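Transcriptional regulatory protein RcsB (PDB 6EO3) acts as the response regulator of the Rcs two-component signalling system, probably binding regulatory DNA to control transcription of many genes, with or without its partner RcsA. Local coordinates at residues N2-I7 / A50-T55; L23-W28 / D115-L120; S80-V85 / D102-V107; L86-N91 / L108-P113. The protein carries 1 engineered substitution. All coordinates share one frame; numbering follows the deposited sequence.

Contact 1: N2-I7 / A50-T55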
loop_
_atom_site.group_PDB
_atom_site.type_symbol
_atom_site.label_atom_id
_atom_site.label_comp_id
_atom_site.label_asym_id
_atom_site.label_seq_id
_atom_site.Cartn_x
_atom_site.Cartn_y
_atom_site.Cartn_z
ATOM N N ASN A 2 30.897 21.753 -20.753
ATOM C CA ASN A 2 29.710 20.915 -20.542
ATOM C C ASN A 2 29.254 20.966 -19.072
ATOM O O ASN A 2 29.487 20.039 -18.293
ATOM C CB ASN A 2 30.002 19.484 -20.961
ATOM N N ASN A 3 28.600 22.068 -18.716
ATOM C CA ASN A 3 28.183 22.342 -17.346
ATOM C C ASN A 3 26.863 21.702 -16.972
ATOM O O ASN A 3 26.047 21.355 -17.823
ATOM C CB ASN A 3 28.051 23.850 -17.126
ATOM C CG ASN A 3 29.383 24.558 -17.139
ATOM O OD1 ASN A 3 30.440 23.928 -17.072
ATOM N ND2 ASN A 3 29.343 25.877 -17.227
ATOM N N MET A 4 26.651 21.591 -15.673
ATOM C CA MET A 4 25.434 21.027 -15.145
ATOM C C MET A 4 24.564 22.169 -14.627
ATOM O O MET A 4 24.838 22.752 -13.580
ATOM C CB MET A 4 25.788 20.036 -14.049
ATOM C CG MET A 4 24.661 19.109 -13.655
ATOM S SD MET A 4 25.238 17.937 -12.414
ATOM C CE MET A 4 25.869 16.629 -13.466
ATOM N N ASN A 5 23.557 22.534 -15.413
ATOM C CA ASN A 5 22.502 23.459 -14.993
ATOM C C ASN A 5 21.598 22.873 -13.916
ATOM O O ASN A 5 20.909 21.881 -14.154
ATOM C CB ASN A 5 21.650 23.856 -16.187
ATOM C CG ASN A 5 22.402 24.729 -17.181
ATOM O OD1 ASN A 5 23.522 25.166 -16.930
ATOM N ND2 ASN A 5 21.778 24.991 -18.313
ATOM N N VAL A 6 21.608 23.506 -12.742
ATOM C CA VAL A 6 20.879 23.025 -11.571
ATOM C C VAL A 6 19.823 24.035 -11.103
ATOM O O VAL A 6 20.076 25.236 -11.058
ATOM C CB VAL A 6 21.833 22.729 -10.382
ATOM C CG1 VAL A 6 21.108 21.978 -9.287
ATOM C CG2 VAL A 6 23.045 21.921 -10.826
ATOM N N ILE A 7 18.647 23.515 -10.750
ATOM C CA ILE A 7 17.598 24.273 -10.075
ATOM C C ILE A 7 17.485 23.827 -8.622
ATOM O O ILE A 7 17.452 22.629 -8.353
ATOM C CB ILE A 7 16.229 24.042 -10.736
ATOM C CG1 ILE A 7 16.218 24.685 -12.121
ATOM C CG2 ILE A 7 15.102 24.611 -9.868
ATOM C CD1 ILE A 7 15.013 24.301 -12.948
ATOM N N ALA A 50 17.392 23.083 -17.407
ATOM C CA ALA A 50 18.022 22.430 -16.256
ATOM C C ALA A 50 18.262 20.945 -16.526
ATOM O O ALA A 50 17.497 20.305 -17.236
ATOM C CB ALA A 50 17.162 22.607 -15.011
ATOM N N HIS A 51 19.329 20.408 -15.951
ATOM C CA HIS A 51 19.601 18.969 -16.002
ATOM C C HIS A 51 19.203 18.267 -14.717
ATOM O O HIS A 51 18.818 17.090 -14.737
ATOM C CB HIS A 51 21.074 18.722 -16.272
ATOM C CG HIS A 51 21.560 19.406 -17.503
ATOM N ND1 HIS A 51 22.536 20.372 -17.474
ATOM C CD2 HIS A 51 21.166 19.306 -18.793
ATOM C CE1 HIS A 51 22.741 20.829 -18.696
ATOM N NE2 HIS A 51 21.920 20.196 -19.515
ATOM N N VAL A 52 19.303 18.989 -13.602
ATOM C CA VAL A 52 18.964 18.433 -12.300
ATOM C C VAL A 52 18.247 19.450 -11.433
ATOM O O VAL A 52 18.553 20.645 -11.441
ATOM C CB VAL A 52 20.203 17.828 -11.568
ATOM C CG1 VAL A 52 21.432 18.690 -11.735
ATOM C CG2 VAL A 52 19.932 17.583 -10.077
ATOM N N LEU A 53 17.272 18.937 -10.700
ATOM C CA LEU A 53 16.519 19.684 -9.716
ATOM C C LEU A 53 16.898 19.143 -8.361
ATOM O O LEU A 53 16.875 17.939 -8.148
ATOM C CB LEU A 53 15.029 19.459 -9.938
ATOM C CG LEU A 53 14.020 19.897 -8.879
ATOM C CD1 LEU A 53 14.088 21.396 -8.636
ATOM C CD2 LEU A 53 12.630 19.487 -9.358
ATOM N N ILE A 54 17.261 20.034 -7.456
ATOM C CA ILE A 54 17.482 19.674 -6.076
ATOM C C ILE A 54 16.328 20.311 -5.319
ATOM O O ILE A 54 16.251 21.543 -5.201
ATOM C CB ILE A 54 18.845 20.178 -5.562
ATOM C CG1 ILE A 54 19.969 19.589 -6.418
ATOM C CG2 ILE A 54 19.056 19.774 -4.110
ATOM C CD1 ILE A 54 21.281 20.329 -6.287
ATOM N N THR A 55 15.424 19.462 -4.836
ATOM C CA THR A 55 14.206 19.926 -4.193
ATOM C C THR A 55 13.949 19.303 -2.815
ATOM O O THR A 55 14.211 18.127 -2.561
ATOM C CB THR A 55 12.954 19.699 -5.073
ATOM O OG1 THR A 55 11.810 20.233 -4.397
ATOM C CG2 THR A 55 12.714 18.206 -5.360
#
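Ile7 and Leu53 sit opposite each other on adjacent parallel strands and show how one branched side chain can serve two neighbours. From its CB, 4.0 Å from Leu53 CD1, Ile7 splits in two. The CG2 methyl turns to Leu53 and meets its CD1 at 3.6 Å, the two chains passing at a slant. The longer branch goes back the other way, because CG1 stands beside the backbone N (chi1 -69°): CG1 comes alongside Ala50 CB, and the terminal CD1 presses on the same methyl at 3.4 Å. On the other face of the sheet Val6 and Val52 lie side by side, while Val6 CG1 meets the tip of Ile54, CD1, at 3.4 Å. The backbone ladder holds this register, Ile7 N giving to Val52 O (3.0 Å) and Ile7 O receiving Ile54 N (2.8 Å). Asn5 O accepts from His51 N and, weakly, from Val52 N, and Asn5 N donates to the ring nitrogen His51 ND1 at 3.2 Å, approaching 21° out of the ring plane, so that the imidazole takes over the acceptor place in the ladder. Helix 38-44 packs on the Ile7 and Leu53 face, helix 112-125 on that of Val52 and Ile54. Such inner pairing of parallel strands is part of the central parallel sheet of the CheY-like receiver domain, whose predicted phosphorylation site, Asp56, comes directly after Thr55.

Contact 2: L23-W28 / D115-L120; sequences LEQIEW and DLPKAL
Apolar packing joins Leu23 and Ile26, on the path from helix 13-24 to Trp28, to Leu116, Pro117 and Leu120 of helix 112-125, two elements on the same side of the receiver-domain sheet. Leu23 reaches two residues one helical turn apart: its CD1 meets Leu116 CD2 at 3.9 Å, and its CG lies 3.8 Å from Leu120 CD1, where the two leucines cross at about a right angle. Further along, Ile26, with CG1 set opposite its carbonyl carbon (chi1 -61°) and the chain extended beyond, brings CD1 against Pro117 CB, 3.7 Å away. Gln25 reaches the same ring with its amide oxygen, OE1 lying 3.7 Å from Pro117 CG in van der Waals contact. The proline nitrogen has no hydrogen to give to the preceding turn, and the helix is kinked there. Trp28 closes the far end with an edge rather than a face: CH2 points at Leu120 O, 3.5 Å away and near the indole plane. One face of that indole carries Ile26 CG2, 3.5 Å above the ring plane and over its centre, so the loop packs on itself while it packs on the helix. Met4 of the sheet touches both Trp28 and Leu120. With carbon meeting carbon almost throughout, the two segments are held by shape and by burial of apolar surface, without a directional bond to fix their register.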
loop_
_atom_site.group_PDB
_atom_site.type_symbol
_atom_site.label_atom_id
_atom_site.label_comp_id
_atom_site.label_asym_id
_atom_site.label_seq_id
_atom_site.Cartn_x
_atom_site.Cartn_y
_atom_site.Cartn_z
ATOM N N LEU A 23 27.391 24.543 -3.542
ATOM C CA LEU A 23 27.639 24.166 -4.938
ATOM C C LEU A 23 28.567 25.115 -5.694
ATOM O O LEU A 23 29.102 24.740 -6.727
ATOM C CB LEU A 23 26.307 24.062 -5.680
ATOM C CG LEU A 23 25.511 22.763 -5.539
ATOM C CD1 LEU A 23 25.657 22.110 -4.176
ATOM C CD2 LEU A 23 24.046 23.029 -5.834
ATOM N N GLU A 24 28.765 26.330 -5.191
ATOM C CA GLU A 24 29.653 27.301 -5.849
ATOM C C GLU A 24 31.068 26.742 -6.004
ATOM O O GLU A 24 31.780 27.063 -6.952
ATOM C CB GLU A 24 29.697 28.644 -5.088
ATOM C CG GLU A 24 30.241 28.574 -3.664
ATOM C CD GLU A 24 30.720 29.910 -3.114
ATOM O OE1 GLU A 24 30.798 30.901 -3.879
ATOM O OE2 GLU A 24 31.031 29.969 -1.898
ATOM N N GLN A 25 31.461 25.922 -5.040
ATOM C CA GLN A 25 32.752 25.253 -5.059
ATOM C C GLN A 25 32.924 24.358 -6.284
ATOM O O GLN A 25 34.017 24.300 -6.850
ATOM C CB GLN A 25 32.945 24.440 -3.776
ATOM C CG GLN A 25 31.836 23.425 -3.485
ATOM C CD GLN A 25 31.512 23.274 -2.002
ATOM O OE1 GLN A 25 31.196 22.173 -1.539
ATOM N NE2 GLN A 25 31.563 24.380 -1.252
ATOM N N ILE A 26 31.857 23.666 -6.693
ATOM C CA ILE A 26 31.907 22.816 -7.896
ATOM C C ILE A 26 31.780 23.695 -9.138
ATOM O O ILE A 26 30.702 24.175 -9.476
ATOM C CB ILE A 26 30.822 21.722 -7.912
ATOM C CG1 ILE A 26 30.988 20.793 -6.718
ATOM C CG2 ILE A 26 30.904 20.897 -9.196
ATOM C CD1 ILE A 26 29.847 19.810 -6.564
ATOM N N GLU A 27 32.895 23.875 -9.824
ATOM C CA GLU A 27 32.983 24.818 -10.923
ATOM C C GLU A 27 32.082 24.479 -12.118
ATOM O O GLU A 27 31.527 25.379 -12.725
ATOM C CB GLU A 27 34.444 24.967 -11.359
ATOM C CG GLU A 27 35.380 25.438 -10.248
ATOM C CD GLU A 27 34.884 26.686 -9.535
ATOM O OE1 GLU A 27 34.458 27.643 -10.213
ATOM O OE2 GLU A 27 34.927 26.717 -8.293
ATOM N N TRP A 28 31.905 23.192 -12.424
ATOM C CA TRP A 28 31.067 22.782 -13.567
ATOM C C TRP A 28 29.558 22.852 -13.281
ATOM O O TRP A 28 28.751 22.539 -14.155
ATOM C CB TRP A 28 31.452 21.392 -14.121
ATOM C CG TRP A 28 31.751 20.319 -13.117
ATOM C CD1 TRP A 28 32.969 20.029 -12.566
ATOM C CD2 TRP A 28 30.832 19.367 -12.580
ATOM N NE1 TRP A 28 32.858 18.969 -11.702
ATOM C CE2 TRP A 28 31.556 18.543 -11.688
ATOM C CE3 TRP A 28 29.463 19.136 -12.753
ATOM C CZ2 TRP A 28 30.957 17.498 -10.971
ATOM C CZ3 TRP A 28 28.862 18.092 -12.035
ATOM C CH2 TRP A 28 29.615 17.289 -11.156
ATOM N N ASP A 115 27.208 16.047 1.506
ATOM C CA ASP A 115 26.651 14.970 0.668
ATOM C C ASP A 115 26.105 15.412 -0.694
ATOM O O ASP A 115 26.014 14.609 -1.617
ATOM C CB ASP A 115 25.543 14.234 1.415
ATOM C CG ASP A 115 26.060 13.403 2.570
ATOM O OD1 ASP A 115 27.282 13.365 2.796
ATOM O OD2 ASP A 115 25.229 12.775 3.259
ATOM N N LEU A 116 25.717 16.673 -0.808
ATOM C CA LEU A 116 25.174 17.198 -2.062
ATOM C C LEU A 116 26.219 17.236 -3.181
ATOM O O LEU A 116 25.921 16.845 -4.306
ATOM C CB LEU A 116 24.587 18.593 -1.844
ATOM C CG LEU A 116 23.310 18.980 -2.560
ATOM C CD1 LEU A 116 22.189 17.971 -2.345
ATOM C CD2 LEU A 116 22.895 20.338 -2.029
ATOM N N PRO A 117 27.444 17.711 -2.883
ATOM C CA PRO A 117 28.490 17.641 -3.905
ATOM C C PRO A 117 28.752 16.208 -4.358
ATOM O O PRO A 117 28.979 15.961 -5.546
ATOM C CB PRO A 117 29.723 18.207 -3.186
ATOM C CG PRO A 117 29.182 19.070 -2.104
ATOM C CD PRO A 117 27.899 18.425 -1.674
ATOM N N LYS A 118 28.719 15.280 -3.408
ATOM C CA LYS A 118 28.896 13.855 -3.707
ATOM C C LYS A 118 27.804 13.282 -4.589
ATOM O O LYS A 118 28.071 12.416 -5.401
ATOM C CB LYS A 118 28.953 13.031 -2.428
ATOM C CG LYS A 118 30.199 13.268 -1.602
ATOM C CD LYS A 118 30.334 12.219 -0.513
ATOM C CE LYS A 118 31.351 12.645 0.526
ATOM N NZ LYS A 118 31.458 11.639 1.610
ATOM N N ALA A 119 26.574 13.745 -4.401
ATOM C CA ALA A 119 25.453 13.327 -5.230
ATOM C C ALA A 119 25.633 13.774 -6.677
ATOM O O ALA A 119 25.453 12.984 -7.587
ATOM C CB ALA A 119 24.155 13.887 -4.674
ATOM N N LEU A 120 25.987 15.041 -6.875
ATOM C CA LEU A 120 26.188 15.601 -8.218
ATOM C C LEU A 120 27.365 14.951 -8.928
ATOM O O LEU A 120 27.359 14.795 -10.149
ATOM C CB LEU A 120 26.420 17.116 -8.151
ATOM C CG LEU A 120 25.265 17.939 -7.575
ATOM C CD1 LEU A 120 25.731 19.330 -7.204
ATOM C CD2 LEU A 120 24.116 18.023 -8.564
#

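Contact 3: S80-V85 / D102-V107; sequences SLSIIV and DIEGIV
Glu104 folds back over Ser82 to reach the main chain of the neighbouring strand. Glu104 CG lies 3.7 Å from Ser82 OG, and the turn about CB-CG (chi2 63°) then swings the carboxylate round so that OE2 reaches Ile83 N. That bond is 2.9 Å long and nearly straight, and it uses the anti side of the carboxylate, with the donor 18° out of its plane. The carboxylate thus stands in for a strand carbonyl just where regular pairing begins. Ile83 O is gripped in turn by Glu104 N at 3.1 Å and, weakly, by Gly105 N. Beyond this point the parallel ladder is regular: Val85 N meets Gly105 O at 2.8 Å, and Val107 N meets Val85 O almost head-on at 2.9 Å. Ile84 faces Gly105, which offers no side chain, and Ile84 CG2 slants across to Val107 CG2 at 3.9 Å. On the reverse face Val85 CB and Ile106 CG1 are neighbours, 4.2 Å apart. Both strands belong to a beta-alpha-beta crossover whose helix, 92-99, packs on Ile103 and Ile106. Helix 68-77 covers Ile83 and Val85 on that face, while helix 112-125 rests on Ile84 and Val107 from the other, and strand 52-56 flanks strand 82-87.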
loop_
_atom_site.group_PDB
_atom_site.type_symbol
_atom_site.label_atom_id
_atom_site.label_comp_id
_atom_site.label_asym_id
_atom_site.label_seq_id
_atom_site.Cartn_x
_atom_site.Cartn_y
_atom_site.Cartn_z
ATOM N N SER A 80 13.354 13.934 -18.633
ATOM C CA SER A 80 14.787 14.141 -18.889
ATOM C C SER A 80 15.480 14.730 -17.665
ATOM O O SER A 80 16.704 14.733 -17.581
ATOM C CB SER A 80 15.003 15.075 -20.080
ATOM O OG SER A 80 14.294 14.617 -21.224
ATOM N N LEU A 81 14.690 15.235 -16.727
ATOM C CA LEU A 81 15.205 15.934 -15.565
ATOM C C LEU A 81 15.634 14.979 -14.452
ATOM O O LEU A 81 14.842 14.165 -13.981
ATOM C CB LEU A 81 14.132 16.881 -15.055
ATOM C CG LEU A 81 14.504 17.893 -13.986
ATOM C CD1 LEU A 81 15.547 18.904 -14.451
ATOM C CD2 LEU A 81 13.225 18.592 -13.558
ATOM N N SER A 82 16.894 15.077 -14.046
ATOM C CA SER A 82 17.407 14.287 -12.939
ATOM C C SER A 82 17.045 14.957 -11.616
ATOM O O SER A 82 17.250 16.158 -11.450
ATOM C CB SER A 82 18.916 14.144 -13.058
ATOM O OG SER A 82 19.231 13.282 -14.128
ATOM N N ILE A 83 16.511 14.181 -10.678
ATOM C CA ILE A 83 15.971 14.738 -9.428
ATOM C C ILE A 83 16.698 14.196 -8.210
ATOM O O ILE A 83 16.704 12.994 -7.973
ATOM C CB ILE A 83 14.460 14.436 -9.281
ATOM C CG1 ILE A 83 13.687 14.979 -10.482
ATOM C CG2 ILE A 83 13.903 15.065 -8.015
ATOM C CD1 ILE A 83 12.298 14.410 -10.628
ATOM N N ILE A 84 17.299 15.097 -7.440
ATOM C CA ILE A 84 17.811 14.768 -6.107
ATOM C C ILE A 84 16.831 15.307 -5.088
ATOM O O ILE A 84 16.667 16.512 -4.983
ATOM C CB ILE A 84 19.209 15.378 -5.840
ATOM C CG1 ILE A 84 20.207 14.858 -6.874
ATOM C CG2 ILE A 84 19.702 15.051 -4.430
ATOM C CD1 ILE A 84 21.512 15.621 -6.882
ATOM N N VAL A 85 16.191 14.421 -4.326
ATOM C CA VAL A 85 15.319 14.852 -3.237
ATOM C C VAL A 85 16.117 15.150 -1.957
ATOM O O VAL A 85 16.929 14.363 -1.503
ATOM C CB VAL A 85 14.190 13.840 -2.978
ATOM C CG1 VAL A 85 13.469 14.139 -1.671
ATOM C CG2 VAL A 85 13.198 13.894 -4.119
ATOM N N ASP A 102 12.137 5.933 -8.544
ATOM C CA ASP A 102 13.224 5.827 -9.532
ATOM C C ASP A 102 13.833 7.191 -9.887
ATOM O O ASP A 102 14.176 7.462 -11.034
ATOM C CB ASP A 102 12.764 5.057 -10.783
ATOM C CG ASP A 102 12.432 3.589 -10.485
ATOM O OD1 ASP A 102 12.448 3.184 -9.301
ATOM O OD2 ASP A 102 12.150 2.834 -11.439
ATOM N N ILE A 103 13.965 8.039 -8.874
ATOM C CA ILE A 103 14.679 9.310 -9.016
ATOM C C ILE A 103 16.176 9.057 -8.885
ATOM O O ILE A 103 16.608 7.939 -8.614
ATOM C CB ILE A 103 14.191 10.432 -8.041
ATOM C CG1 ILE A 103 14.805 10.344 -6.623
ATOM C CG2 ILE A 103 12.670 10.497 -8.002
ATOM C CD1 ILE A 103 14.597 9.055 -5.870
ATOM N N GLU A 104 16.961 10.106 -9.082
ATOM C CA GLU A 104 18.397 9.970 -9.257
ATOM C C GLU A 104 19.190 10.111 -7.957
ATOM O O GLU A 104 20.371 9.801 -7.916
ATOM C CB GLU A 104 18.880 10.966 -10.316
ATOM C CG GLU A 104 18.497 10.596 -11.749
ATOM C CD GLU A 104 16.991 10.553 -11.997
ATOM O OE1 GLU A 104 16.526 9.632 -12.690
ATOM O OE2 GLU A 104 16.257 11.432 -11.503
ATOM N N GLY A 105 18.550 10.582 -6.894
ATOM C CA GLY A 105 19.218 10.674 -5.598
ATOM C C GLY A 105 18.335 11.138 -4.461
ATOM O O GLY A 105 17.380 11.879 -4.666
ATOM N N ILE A 106 18.654 10.692 -3.251
ATOM C CA ILE A 106 18.057 11.259 -2.044
ATOM C C ILE A 106 19.167 11.589 -1.040
ATOM O O ILE A 106 20.114 10.813 -0.878
ATOM C CB ILE A 106 16.997 10.318 -1.437
ATOM C CG1 ILE A 106 16.133 11.070 -0.425
ATOM C CG2 ILE A 106 17.648 9.107 -0.792
ATOM C CD1 ILE A 106 14.958 10.255 0.079
ATOM N N VAL A 107 19.050 12.747 -0.389
ATOM C CA VAL A 107 20.088 13.260 0.504
ATOM C C VAL A 107 19.450 13.880 1.747
ATOM O O VAL A 107 18.471 14.627 1.656
ATOM C CB VAL A 107 20.972 14.315 -0.213
ATOM C CG1 VAL A 107 21.968 14.966 0.741
ATOM C CG2 VAL A 107 21.713 13.694 -1.389
#

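Contact 4: L86-N91 / L108-P113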
loop_
_atom_site.group_PDB
_atom_site.type_symbol
_atom_site.label_atom_id
_atom_site.label_comp_id
_atom_site.label_asym_id
_atom_site.label_seq_id
_atom_site.Cartn_x
_atom_site.Cartn_y
_atom_site.Cartn_z
ATOM N N LEU A 86 15.850 16.310 -1.384
ATOM C CA LEU A 86 16.547 16.783 -0.214
ATOM C C LEU A 86 15.533 16.806 0.917
ATOM O O LEU A 86 14.520 17.491 0.829
ATOM C CB LEU A 86 17.111 18.179 -0.493
ATOM C CG LEU A 86 18.299 18.669 0.331
ATOM C CD1 LEU A 86 19.536 17.811 0.126
ATOM C CD2 LEU A 86 18.607 20.122 -0.023
ATOM N N THR A 87 15.777 16.037 1.970
ATOM C CA THR A 87 14.781 15.936 3.018
ATOM C C THR A 87 15.368 15.959 4.425
ATOM O O THR A 87 16.467 15.489 4.690
ATOM C CB THR A 87 13.870 14.696 2.833
ATOM O OG1 THR A 87 12.823 14.707 3.825
ATOM C CG2 THR A 87 14.668 13.401 2.934
ATOM N N MET A 88 14.589 16.533 5.319
ATOM C CA MET A 88 14.923 16.590 6.712
ATOM C C MET A 88 14.421 15.313 7.403
ATOM O O MET A 88 14.852 14.992 8.501
ATOM C CB MET A 88 14.280 17.842 7.308
ATOM C CG MET A 88 15.099 18.508 8.385
ATOM S SD MET A 88 16.672 19.199 7.843
ATOM C CE MET A 88 17.211 19.812 9.439
ATOM N N ASN A 89 13.543 14.574 6.727
ATOM C CA ASN A 89 12.888 13.393 7.272
ATOM C C ASN A 89 13.794 12.185 7.206
ATOM O O ASN A 89 14.175 11.762 6.119
ATOM C CB ASN A 89 11.618 13.112 6.464
ATOM C CG ASN A 89 10.659 12.154 7.158
ATOM O OD1 ASN A 89 11.051 11.320 7.979
ATOM N ND2 ASN A 89 9.380 12.275 6.823
ATOM N N ASN A 90 14.116 11.612 8.363
ATOM C CA ASN A 90 15.006 10.453 8.414
ATOM C C ASN A 90 14.287 9.108 8.594
ATOM O O ASN A 90 14.923 8.116 8.937
ATOM C CB ASN A 90 16.109 10.647 9.474
ATOM C CG ASN A 90 15.578 10.701 10.902
ATOM O OD1 ASN A 90 14.388 10.491 11.160
ATOM N ND2 ASN A 90 16.472 10.990 11.843
ATOM N N ASN A 91 12.984 9.061 8.337
ATOM C CA ASN A 91 12.237 7.804 8.422
ATOM C C ASN A 91 12.495 6.867 7.233
ATOM O O ASN A 91 12.255 7.240 6.085
ATOM C CB ASN A 91 10.742 8.066 8.523
ATOM C CG ASN A 91 9.970 6.827 8.929
ATOM O OD1 ASN A 91 9.394 6.134 8.090
ATOM N ND2 ASN A 91 9.980 6.526 10.224
ATOM N N LEU A 108 20.011 13.570 2.912
ATOM C CA LEU A 108 19.531 14.153 4.161
ATOM C C LEU A 108 20.043 15.561 4.246
ATOM O O LEU A 108 21.250 15.807 4.113
ATOM C CB LEU A 108 19.987 13.341 5.372
ATOM C CG LEU A 108 19.319 11.971 5.473
ATOM C CD1 LEU A 108 19.898 11.212 6.645
ATOM C CD2 LEU A 108 17.814 12.106 5.638
ATOM N N LYS A 109 19.113 16.484 4.464
ATOM C CA LYS A 109 19.400 17.915 4.405
ATOM C C LYS A 109 20.448 18.312 5.442
ATOM O O LYS A 109 21.267 19.194 5.196
ATOM C CB LYS A 109 18.102 18.712 4.602
ATOM C CG LYS A 109 18.138 20.148 4.089
ATOM C CD LYS A 109 16.858 20.912 4.423
ATOM C CE LYS A 109 15.654 20.333 3.702
ATOM N NZ LYS A 109 14.462 21.222 3.747
ATOM N N GLN A 110 20.440 17.627 6.582
ATOM C CA GLN A 110 21.408 17.872 7.653
ATOM C C GLN A 110 22.858 17.637 7.211
ATOM O O GLN A 110 23.789 18.118 7.874
ATOM C CB GLN A 110 21.123 16.980 8.868
ATOM C CG GLN A 110 19.758 17.146 9.505
ATOM C CD GLN A 110 18.705 16.234 8.901
ATOM O OE1 GLN A 110 18.828 15.776 7.758
ATOM N NE2 GLN A 110 17.643 15.990 9.653
ATOM N N GLY A 111 23.044 16.868 6.132
ATOM C CA GLY A 111 24.373 16.642 5.558
ATOM C C GLY A 111 24.565 17.200 4.165
ATOM O O GLY A 111 25.442 16.753 3.430
ATOM N N ALA A 112 23.762 18.194 3.806
ATOM C CA ALA A 112 23.814 18.778 2.466
ATOM C C ALA A 112 25.208 19.290 2.078
ATOM O O ALA A 112 25.719 18.928 1.012
ATOM C CB ALA A 112 22.770 19.880 2.319
ATOM N N PRO A 113 25.839 20.109 2.939
ATOM C CA PRO A 113 27.141 20.675 2.561
ATOM C C PRO A 113 28.123 19.632 2.072
ATOM O O PRO A 113 28.821 19.851 1.087
ATOM C CB PRO A 113 27.662 21.304 3.862
ATOM C CG PRO A 113 26.633 21.026 4.909
ATOM C CD PRO A 113 25.364 20.662 4.211
#
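Thr87 and Leu108 form a parallel bridge at the ends of their strands, closed by Lys109 N donating to Thr87 O at 2.8 Å from well above the carbonyl plane (46° out of it). Past the bridge the chains diverge, and side chains take over. Lys109 starts with CG anti to its amide nitrogen (chi1 -159°), which sends its methylene chain between Leu86 and Met88: CG rests 4.0 Å from Leu86 CG, and CB lies 3.6 Å from Met88 SD, each pair crossing at about a right angle. Gln110 meets the same thioether from a second direction, roughly at right angles to Lys109 CB. Its CG meets Met88 CE at 3.7 Å, and its NE2 donates to Met88 O at 3.2 Å, tilted 18° from the carbonyl plane. Leu108 CD2 lies 3.7 Å from Asn89 O. Two turns shape the loop that leads from Thr87 to helix 92-99: Thr87 OG1 accepts from Asn89 N in an ST turn, and Asn89 OD1 from Asn91 N in an Asx turn. Asn89 ND2 binds Gly165 O of the second subunit. Packed along its methylenes, Lys109 extends NZ to salt bridges with Asp10 and Asp56, consistent with the conserved lysine of receiver domains, and the Thr87 hydroxyl is engaged in its own loop in this unphosphorylated structure.

How the contacts relate
The four contacts sample one receiver domain, four strands of its sheet and the helices packed on it. Contact 1 and contact 3 are adjacent strand pairs, their centres about 11 Å apart, joined by probable hydrogen bonds from Ser82 N to His51 O and from Leu53 N to Ser82 O. Contact 4 prolongs contact 3, its centre about 14 Å away, with Val107 O receiving Thr87 N. Contact 2, centred about 11 Å from contact 1, lies on one face of the sheet, where Leu120 CD2 touches Met4 SD (4.0 Å) and Ile84 CD1 (3.9 Å). Asp56, the predicted phosphorylation site, directly follows segment 50-55 at the C-terminal strand ends, where contact 4 supplies the lysine.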